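Local coordinates for protein putative nudix hydrolase family member (Chromobacterium violaceum, PDB 3F13) that belongs to the Nudix hydrolase family and probably hydrolyses nucleoside diphosphate-linked compounds with the help of magnesium, at residues B[14-19]-B[80-85]; B[72-77]-B[139-144]; B[18-23]-B[39-44]. One frame throughout, in Å; residues are numbered along the deposited sequence.

Interaction 1 (B[14-19]-B[80-85]); sequences DLARRA and PFNAHK
P80 meets L15 at the entrance to a parallel strand pair, its carbonyl O only 3.1 Å from L15 CD2. L15 has CG anti to its carbonyl carbon (chi1 -57°), and its two methyls lie beside the backbone of 80-82, a fitting use of a branched apolar side chain at an exposed margin. CB of F81 points away from 14-19, and the residue contributes its carbonyl: F81 O accepts A16 N at 3.0 Å, is approached by the CA-H of L15, and receives a further bond from a water that also donates to D14 O. At N82 the contact passes to side chains. The aliphatic part of R18 crosses the amide, CD lying 3.4 Å from N82 CG, with guanidinium and amide planes turned 53° apart. A83 is small enough to sit close to L15, and both its N-H and its C=O are used. A83 N gives a nearly straight bond of 2.8 Å to A16 O, while A83 O takes R18 N at 3.0 Å from above the carbonyl plane and also accepts R52 from helix 52-64. H84 follows, one ring face under R18 CB, which stands 4.2 Å from the ring centroid in a CH-pi contact. Its ND1 is bonded to T20, one residue beyond this part of the neighbouring strand, and that bond limits rotation of the imidazole. K85 N closes the ladder on R18 O at 3.0 Å; the same oxygen also meets the CA-H of H84. The chemistry is thus divided: backbone bonds set the parallel register of strands 16-25 and 82-90, while the methylenes of R18 shelter beside N82 and H84, and the nearby guanidinium would be expected to disfavour a proton charge on H84.

Interaction 2 (B[72-77]-B[139-144]); sequences LYLFDH and EALRAL
D76 OD1, on the strand whose L72 and L74 pack against L141 of helix 136-157, is gripped by two groups: Y73 OH donates to it at 2.6 Å, arriving from above the carboxylate plane, and K85 of the adjacent strand adds a salt bridge. A phenol and an ammonium together suit a carboxylate, and would be expected to keep it ionised. The helix takes no part in that polar cluster; it meets the strand through aliphatic carbon. L72 has CG anti to the backbone N (chi1 171°) and lays CD2 over the helix backbone, 3.6 Å from L141 N, with A140 CB 4.0 Å from the same methyl. Alanine suits this position because its short side chain lets the leucine approach the helix. A classic beta bulge interrupts the strand here, L74 and F75 both facing V86, within the mixed sheet that Nudix proteins pack between helices. From the bulge L74 CD2 reaches L141 CD1 at 4.1 Å, the two side chains crossing at about a right angle, and L141 also touches L130 of helix 118-132. Packing is tightest where L144 CD1 presses on L72 CB at 3.3 Å, closer than usual for two carbons. L144 additionally touches L72 of the second subunit, while A143 packs on its counterpart A143 there.

Interaction 3 (B[18-23]-B[39-44]); sequences RATAII and YNLPGG
A19 and G44 form an antiparallel hydrogen-bonded pair, A19 N giving 3.0 Å to G44 O and G44 N returning 3.1 Å to A19 O. A third backbone bond runs from A21 N to P42 O, and G43, between them, faces T20 as a non-hydrogen-bonded pair. G43 CA comes within 3.2 Å of A19 O; with phi at 149° besides, glycine fits where a side chain would collide. G43 N is also bonded to E63 of helix 52-64. The other polar link is a water, which donates to L41 O and also bonds T20 OG1, a hydroxyl already paired with H84. Apolar contacts follow. L41 CD1 touches T20 CG2 at 3.5 Å, a tight fit with the two side chains at about a right angle, and I22 CD1 at 3.7 Å. P42 CG lies within van der Waals range of A21 CB and I23 CD1. One cation lies over the backbone: the R18 guanidinium has G44 C centred 4.0 Å above one face. Strand 43-45 leads into the Nudix box, the loop-helix-loop motif whose helix in this family carries the magnesium-binding glutamates; here its glycines join the central sheet.

Interactions 1 and 3 both begin on strand 16-25 and share R18 and A19: one joins it in parallel to strand 82-90, the other antiparallel to strand 43-45. Their centres are 12 Å apart. Interaction 2 lies 19 Å from the centre of interaction 1 and 14 Å from that of interaction 3, but strand 70-78 neighbours strand 82-90 in the same mixed sheet, and H84 N lies 2.8 Å from H77 O, a probable hydrogen bond. Along the chain interaction 3 closes before interaction 2 opens, whereas interactions 1 and 2 alternate. One sheet therefore connects the start of the Nudix box to helix 136-157 at the subunit interface.

Interaction 1 (B[14-19]-B[80-85])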
loop_
_atom_site.group_PDB
_atom_site.type_symbol
_atom_site.label_atom_id
_atom_site.label_comp_id
_atom_site.label_asym_id
_atom_site.label_seq_id
_atom_site.Cartn_x
_atom_site.Cartn_y
_atom_site.Cartn_z
ATOM N N ASP B 14 -16.914 -0.523 -22.724
ATOM C CA ASP B 14 -16.658 -0.548 -21.274
ATOM C C ASP B 14 -15.370 0.248 -21.017
ATOM O O ASP B 14 -14.572 0.465 -21.938
ATOM C CB ASP B 14 -16.427 -1.967 -20.753
ATOM C CG ASP B 14 -17.645 -2.855 -20.859
ATOM O OD1 ASP B 14 -18.633 -2.655 -20.104
ATOM O OD2 ASP B 14 -17.603 -3.791 -21.693
ATOM N N LEU B 15 -15.154 0.652 -19.766
ATOM C CA LEU B 15 -13.927 1.358 -19.375
ATOM C C LEU B 15 -12.849 0.384 -18.865
ATOM O O LEU B 15 -13.149 -0.511 -18.058
ATOM C CB LEU B 15 -14.243 2.354 -18.246
ATOM C CG LEU B 15 -15.308 3.412 -18.528
ATOM C CD1 LEU B 15 -15.332 4.490 -17.420
ATOM C CD2 LEU B 15 -15.026 4.059 -19.902
ATOM N N ALA B 16 -11.609 0.541 -19.318
ATOM C CA ALA B 16 -10.506 -0.294 -18.819
ATOM C C ALA B 16 -10.016 0.159 -17.456
ATOM O O ALA B 16 -9.977 1.349 -17.172
ATOM C CB ALA B 16 -9.328 -0.325 -19.807
ATOM N N ARG B 17 -9.615 -0.790 -16.627
ATOM C CA ARG B 17 -9.155 -0.430 -15.258
ATOM C C ARG B 17 -7.694 -0.026 -15.266
ATOM O O ARG B 17 -6.832 -0.792 -15.754
ATOM C CB ARG B 17 -9.369 -1.599 -14.312
ATOM C CG ARG B 17 -10.848 -1.963 -14.054
ATOM C CD ARG B 17 -10.930 -3.169 -13.088
ATOM N NE ARG B 17 -10.171 -4.301 -13.636
ATOM C CZ ARG B 17 -9.172 -4.950 -13.025
ATOM N NH1 ARG B 17 -8.568 -5.940 -13.658
ATOM N NH2 ARG B 17 -8.787 -4.667 -11.781
ATOM N N ARG B 18 -7.383 1.179 -14.773
ATOM C CA ARG B 18 -5.990 1.604 -14.745
ATOM C C ARG B 18 -5.644 1.965 -13.321
ATOM O O ARG B 18 -6.545 2.342 -12.562
ATOM C CB ARG B 18 -5.745 2.805 -15.656
ATOM C CG ARG B 18 -5.901 2.441 -17.146
ATOM C CD ARG B 18 -5.481 3.575 -18.050
ATOM N NE ARG B 18 -4.046 3.876 -17.991
ATOM C CZ ARG B 18 -3.176 3.468 -18.914
ATOM N NH1 ARG B 18 -1.895 3.781 -18.788
ATOM N NH2 ARG B 18 -3.591 2.732 -19.942
ATOM N N ALA B 19 -4.368 1.822 -12.951
ATOM C CA ALA B 19 -3.900 2.367 -11.653
ATOM C C ALA B 19 -3.003 3.561 -11.952
ATOM O O ALA B 19 -2.277 3.543 -12.945
ATOM C CB ALA B 19 -3.110 1.320 -10.831
ATOM N N PRO B 80 -13.292 8.975 -20.734
ATOM C CA PRO B 80 -14.214 8.261 -21.618
ATOM C C PRO B 80 -13.799 6.839 -21.891
ATOM O O PRO B 80 -14.662 6.024 -22.222
ATOM C CB PRO B 80 -14.208 9.109 -22.907
ATOM C CG PRO B 80 -13.904 10.536 -22.399
ATOM C CD PRO B 80 -12.821 10.243 -21.322
ATOM N N PHE B 81 -12.514 6.539 -21.695
ATOM C CA PHE B 81 -11.955 5.226 -22.000
ATOM C C PHE B 81 -11.501 4.366 -20.811
ATOM O O PHE B 81 -11.465 3.133 -20.918
ATOM C CB PHE B 81 -10.761 5.398 -22.937
ATOM C CG PHE B 81 -11.164 5.796 -24.332
ATOM C CD1 PHE B 81 -11.423 4.824 -25.298
ATOM C CD2 PHE B 81 -11.325 7.123 -24.654
ATOM C CE1 PHE B 81 -11.815 5.191 -26.586
ATOM C CE2 PHE B 81 -11.730 7.502 -25.920
ATOM C CZ PHE B 81 -11.979 6.532 -26.892
ATOM N N ASN B 82 -11.116 5.032 -19.724
ATOM C CA ASN B 82 -10.430 4.392 -18.606
ATOM C C ASN B 82 -11.036 4.737 -17.245
ATOM O O ASN B 82 -11.552 5.852 -17.029
ATOM C CB ASN B 82 -8.959 4.793 -18.649
ATOM C CG ASN B 82 -8.274 4.238 -19.894
ATOM O OD1 ASN B 82 -8.423 3.056 -20.214
ATOM N ND2 ASN B 82 -7.589 5.083 -20.619
ATOM N N ALA B 83 -11.004 3.774 -16.331
ATOM C CA ALA B 83 -11.376 4.036 -14.944
ATOM C C ALA B 83 -10.137 3.936 -14.046
ATOM O O ALA B 83 -9.651 2.845 -13.812
ATOM C CB ALA B 83 -12.467 3.071 -14.464
ATOM N N HIS B 84 -9.628 5.074 -13.545
ATOM C CA HIS B 84 -8.394 5.037 -12.785
ATOM C C HIS B 84 -8.709 4.896 -11.310
ATOM O O HIS B 84 -9.675 5.503 -10.833
ATOM C CB HIS B 84 -7.623 6.367 -12.904
ATOM C CG HIS B 84 -7.104 6.653 -14.281
ATOM N ND1 HIS B 84 -5.770 6.552 -14.619
ATOM C CD2 HIS B 84 -7.747 7.053 -15.403
ATOM C CE1 HIS B 84 -5.611 6.891 -15.889
ATOM N NE2 HIS B 84 -6.795 7.211 -16.384
ATOM N N LYS B 85 -7.937 4.085 -10.598
ATOM C CA LYS B 85 -7.791 4.336 -9.144
ATOM C C LYS B 85 -6.476 5.063 -8.934
ATOM O O LYS B 85 -5.434 4.674 -9.482
ATOM C CB LYS B 85 -7.836 3.065 -8.309
ATOM C CG LYS B 85 -9.258 2.537 -8.100
ATOM C CD LYS B 85 -9.316 1.331 -7.212
ATOM C CE LYS B 85 -10.767 0.920 -7.043
ATOM N NZ LYS B 85 -11.605 1.994 -6.408
HETATM O O HOH W 1 -11.719 1.423 -22.973
#

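Interaction 2 (B[72-77]-B[139-144])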
loop_
_atom_site.group_PDB
_atom_site.type_symbol
_atom_site.label_atom_id
_atom_site.label_comp_id
_atom_site.label_asym_id
_atom_site.label_seq_id
_atom_site.Cartn_x
_atom_site.Cartn_y
_atom_site.Cartn_z
ATOM N N LEU B 72 -1.582 4.711 -0.424
ATOM C CA LEU B 72 -2.858 5.114 0.118
ATOM C C LEU B 72 -3.823 5.400 -1.029
ATOM O O LEU B 72 -3.573 6.304 -1.835
ATOM C CB LEU B 72 -2.690 6.372 0.988
ATOM C CG LEU B 72 -4.009 7.000 1.416
ATOM C CD1 LEU B 72 -4.742 6.007 2.364
ATOM C CD2 LEU B 72 -3.751 8.330 2.099
ATOM N N TYR B 73 -4.895 4.630 -1.137
ATOM C CA TYR B 73 -5.929 4.909 -2.148
ATOM C C TYR B 73 -6.553 6.291 -1.912
ATOM O O TYR B 73 -7.050 6.578 -0.819
ATOM C CB TYR B 73 -7.013 3.802 -2.163
ATOM C CG TYR B 73 -8.272 4.193 -2.913
ATOM C CD1 TYR B 73 -8.273 4.301 -4.304
ATOM C CD2 TYR B 73 -9.429 4.562 -2.226
ATOM C CE1 TYR B 73 -9.422 4.713 -4.999
ATOM C CE2 TYR B 73 -10.593 4.954 -2.906
ATOM C CZ TYR B 73 -10.561 5.031 -4.305
ATOM O OH TYR B 73 -11.680 5.406 -5.012
ATOM N N LEU B 74 -6.508 7.168 -2.930
ATOM C CA LEU B 74 -7.061 8.519 -2.794
ATOM C C LEU B 74 -8.461 8.638 -3.412
ATOM O O LEU B 74 -9.413 9.085 -2.741
ATOM C CB LEU B 74 -6.126 9.535 -3.458
ATOM C CG LEU B 74 -4.665 9.411 -3.039
ATOM C CD1 LEU B 74 -3.735 10.329 -3.869
ATOM C CD2 LEU B 74 -4.590 9.706 -1.517
ATOM N N PHE B 75 -8.608 8.251 -4.681
ATOM C CA PHE B 75 -9.909 8.415 -5.350
ATOM C C PHE B 75 -9.905 7.746 -6.712
ATOM O O PHE B 75 -8.827 7.308 -7.201
ATOM C CB PHE B 75 -10.250 9.911 -5.539
ATOM C CG PHE B 75 -9.122 10.744 -6.163
ATOM C CD1 PHE B 75 -8.953 10.791 -7.544
ATOM C CD2 PHE B 75 -8.262 11.489 -5.368
ATOM C CE1 PHE B 75 -7.908 11.568 -8.137
ATOM C CE2 PHE B 75 -7.225 12.267 -5.934
ATOM C CZ PHE B 75 -7.041 12.272 -7.338
ATOM N N ASP B 76 -11.091 7.714 -7.323
ATOM C CA ASP B 76 -11.256 7.179 -8.669
ATOM C C ASP B 76 -11.281 8.378 -9.615
ATOM O O ASP B 76 -11.762 9.453 -9.245
ATOM C CB ASP B 76 -12.580 6.424 -8.807
ATOM C CG ASP B 76 -12.749 5.329 -7.769
ATOM O OD1 ASP B 76 -11.776 4.581 -7.495
ATOM O OD2 ASP B 76 -13.863 5.237 -7.192
ATOM N N HIS B 77 -10.778 8.204 -10.835
ATOM C CA HIS B 77 -10.852 9.245 -11.829
ATOM C C HIS B 77 -11.306 8.555 -13.114
ATOM O O HIS B 77 -10.575 7.713 -13.637
ATOM C CB HIS B 77 -9.473 9.843 -12.058
ATOM C CG HIS B 77 -9.446 10.897 -13.114
ATOM N ND1 HIS B 77 -9.776 12.207 -12.859
ATOM C CD2 HIS B 77 -9.137 10.835 -14.430
ATOM C CE1 HIS B 77 -9.667 12.912 -13.972
ATOM N NE2 HIS B 77 -9.287 12.102 -14.941
ATOM N N GLU B 139 -5.953 13.672 6.356
ATOM C CA GLU B 139 -5.018 13.500 7.474
ATOM C C GLU B 139 -4.045 12.349 7.235
ATOM O O GLU B 139 -2.851 12.474 7.509
ATOM C CB GLU B 139 -5.751 13.274 8.804
ATOM C CG GLU B 139 -6.426 14.524 9.355
ATOM C CD GLU B 139 -6.950 14.297 10.763
ATOM O OE1 GLU B 139 -6.126 14.384 11.710
ATOM O OE2 GLU B 139 -8.166 13.996 10.919
ATOM N N ALA B 140 -4.584 11.218 6.773
ATOM C CA ALA B 140 -3.765 10.073 6.350
ATOM C C ALA B 140 -2.782 10.439 5.241
ATOM O O ALA B 140 -1.617 10.087 5.310
ATOM C CB ALA B 140 -4.655 8.953 5.901
ATOM N N LEU B 141 -3.250 11.167 4.235
ATOM C CA LEU B 141 -2.396 11.614 3.151
ATOM C C LEU B 141 -1.244 12.451 3.726
ATOM O O LEU B 141 -0.062 12.185 3.445
ATOM C CB LEU B 141 -3.243 12.413 2.156
ATOM C CG LEU B 141 -2.703 12.823 0.800
ATOM C CD1 LEU B 141 -3.884 13.468 0.023
ATOM C CD2 LEU B 141 -1.557 13.817 0.982
ATOM N N ARG B 142 -1.574 13.435 4.559
ATOM C CA ARG B 142 -0.534 14.313 5.106
ATOM C C ARG B 142 0.439 13.551 6.004
ATOM O O ARG B 142 1.641 13.845 6.022
ATOM C CB ARG B 142 -1.126 15.515 5.836
ATOM C CG ARG B 142 -1.761 16.606 4.886
ATOM C CD ARG B 142 -2.156 17.843 5.690
ATOM N NE ARG B 142 -3.288 17.561 6.557
ATOM C CZ ARG B 142 -4.542 17.459 6.133
ATOM N NH1 ARG B 142 -4.840 17.625 4.842
ATOM N NH2 ARG B 142 -5.491 17.166 6.995
ATOM N N ALA B 143 -0.056 12.556 6.733
ATOM C CA ALA B 143 0.840 11.778 7.574
ATOM C C ALA B 143 1.790 10.941 6.725
ATOM O O ALA B 143 2.965 10.763 7.070
ATOM C CB ALA B 143 0.064 10.925 8.577
ATOM N N LEU B 144 1.291 10.403 5.608
ATOM C CA LEU B 144 2.159 9.620 4.729
ATOM C C LEU B 144 3.232 10.519 4.116
ATOM O O LEU B 144 4.381 10.124 4.015
ATOM C CB LEU B 144 1.349 8.875 3.661
ATOM C CG LEU B 144 0.663 7.653 4.253
ATOM C CD1 LEU B 144 -0.317 7.024 3.242
ATOM C CD2 LEU B 144 1.770 6.642 4.649
#

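Interaction 3 (B[18-23]-B[39-44])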
loop_
_atom_site.group_PDB
_atom_site.type_symbol
_atom_site.label_atom_id
_atom_site.label_comp_id
_atom_site.label_asym_id
_atom_site.label_seq_id
_atom_site.Cartn_x
_atom_site.Cartn_y
_atom_site.Cartn_z
ATOM N N ARG B 18 -7.383 1.179 -14.773
ATOM C CA ARG B 18 -5.990 1.604 -14.745
ATOM C C ARG B 18 -5.644 1.965 -13.321
ATOM O O ARG B 18 -6.545 2.342 -12.562
ATOM C CB ARG B 18 -5.745 2.805 -15.656
ATOM C CG ARG B 18 -5.901 2.441 -17.146
ATOM C CD ARG B 18 -5.481 3.575 -18.050
ATOM N NE ARG B 18 -4.046 3.876 -17.991
ATOM C CZ ARG B 18 -3.176 3.468 -18.914
ATOM N NH1 ARG B 18 -1.895 3.781 -18.788
ATOM N NH2 ARG B 18 -3.591 2.732 -19.942
ATOM N N ALA B 19 -4.368 1.822 -12.951
ATOM C CA ALA B 19 -3.900 2.367 -11.653
ATOM C C ALA B 19 -3.003 3.561 -11.952
ATOM O O ALA B 19 -2.277 3.543 -12.945
ATOM C CB ALA B 19 -3.110 1.320 -10.831
ATOM N N THR B 20 -3.014 4.589 -11.106
ATOM C CA THR B 20 -2.170 5.742 -11.365
ATOM C C THR B 20 -1.524 6.098 -10.040
ATOM O O THR B 20 -2.239 6.048 -9.018
ATOM C CB THR B 20 -3.036 6.913 -11.854
ATOM O OG1 THR B 20 -3.525 6.588 -13.170
ATOM C CG2 THR B 20 -2.243 8.239 -11.886
ATOM N N ALA B 21 -0.215 6.401 -10.039
ATOM C CA ALA B 21 0.532 6.741 -8.784
ATOM C C ALA B 21 0.872 8.199 -8.676
ATOM O O ALA B 21 1.344 8.817 -9.643
ATOM C CB ALA B 21 1.858 5.957 -8.707
ATOM N N ILE B 22 0.686 8.727 -7.482
ATOM C CA ILE B 22 1.220 10.023 -7.133
ATOM C C ILE B 22 2.363 9.739 -6.197
ATOM O O ILE B 22 2.134 9.250 -5.088
ATOM C CB ILE B 22 0.208 10.868 -6.362
ATOM C CG1 ILE B 22 -0.934 11.339 -7.281
ATOM C CG2 ILE B 22 0.961 12.055 -5.697
ATOM C CD1 ILE B 22 -1.320 10.397 -8.345
ATOM N N ILE B 23 3.600 9.989 -6.659
ATOM C CA ILE B 23 4.794 9.752 -5.863
ATOM C C ILE B 23 5.513 11.069 -5.630
ATOM O O ILE B 23 6.043 11.655 -6.577
ATOM C CB ILE B 23 5.758 8.817 -6.596
ATOM C CG1 ILE B 23 5.119 7.446 -6.732
ATOM C CG2 ILE B 23 7.084 8.680 -5.827
ATOM C CD1 ILE B 23 5.825 6.575 -7.806
ATOM N N TYR B 39 4.373 14.158 -20.777
ATOM C CA TYR B 39 4.516 13.544 -19.461
ATOM C C TYR B 39 3.163 13.147 -18.884
ATOM O O TYR B 39 2.163 13.795 -19.115
ATOM C CB TYR B 39 5.241 14.498 -18.505
ATOM C CG TYR B 39 6.747 14.607 -18.740
ATOM C CD1 TYR B 39 7.638 13.711 -18.164
ATOM C CD2 TYR B 39 7.270 15.624 -19.531
ATOM C CE1 TYR B 39 9.009 13.815 -18.369
ATOM C CE2 TYR B 39 8.627 15.731 -19.742
ATOM C CZ TYR B 39 9.492 14.825 -19.171
ATOM O OH TYR B 39 10.857 14.939 -19.386
ATOM N N ASN B 40 3.159 12.083 -18.091
ATOM C CA ASN B 40 1.971 11.640 -17.420
ATOM C C ASN B 40 2.356 11.037 -16.086
ATOM O O ASN B 40 3.527 10.651 -15.865
ATOM C CB ASN B 40 1.270 10.585 -18.247
ATOM C CG ASN B 40 -0.229 10.577 -18.036
ATOM O OD1 ASN B 40 -0.774 11.187 -17.095
ATOM N ND2 ASN B 40 -0.923 9.857 -18.923
ATOM N N LEU B 41 1.386 10.955 -15.188
ATOM C CA LEU B 41 1.618 10.198 -13.950
ATOM C C LEU B 41 1.881 8.715 -14.246
ATOM O O LEU B 41 1.270 8.133 -15.119
ATOM C CB LEU B 41 0.398 10.307 -13.073
ATOM C CG LEU B 41 0.166 11.686 -12.487
ATOM C CD1 LEU B 41 -1.222 11.583 -11.886
ATOM C CD2 LEU B 41 1.200 12.130 -11.422
ATOM N N PRO B 42 2.792 8.099 -13.491
ATOM C CA PRO B 42 3.127 6.687 -13.712
ATOM C C PRO B 42 1.920 5.761 -13.475
ATOM O O PRO B 42 1.043 6.093 -12.716
ATOM C CB PRO B 42 4.209 6.400 -12.667
ATOM C CG PRO B 42 4.357 7.645 -11.823
ATOM C CD PRO B 42 3.576 8.745 -12.431
ATOM N N GLY B 43 1.887 4.589 -14.109
ATOM C CA GLY B 43 0.774 3.686 -13.880
ATOM C C GLY B 43 0.517 2.882 -15.128
ATOM O O GLY B 43 1.336 2.921 -16.060
ATOM N N GLY B 44 -0.605 2.174 -15.170
ATOM C CA GLY B 44 -0.934 1.374 -16.359
ATOM C C GLY B 44 -2.201 0.561 -16.214
ATOM O O GLY B 44 -2.901 0.660 -15.237
HETATM O O HOH W 2 -1.344 7.337 -15.110
#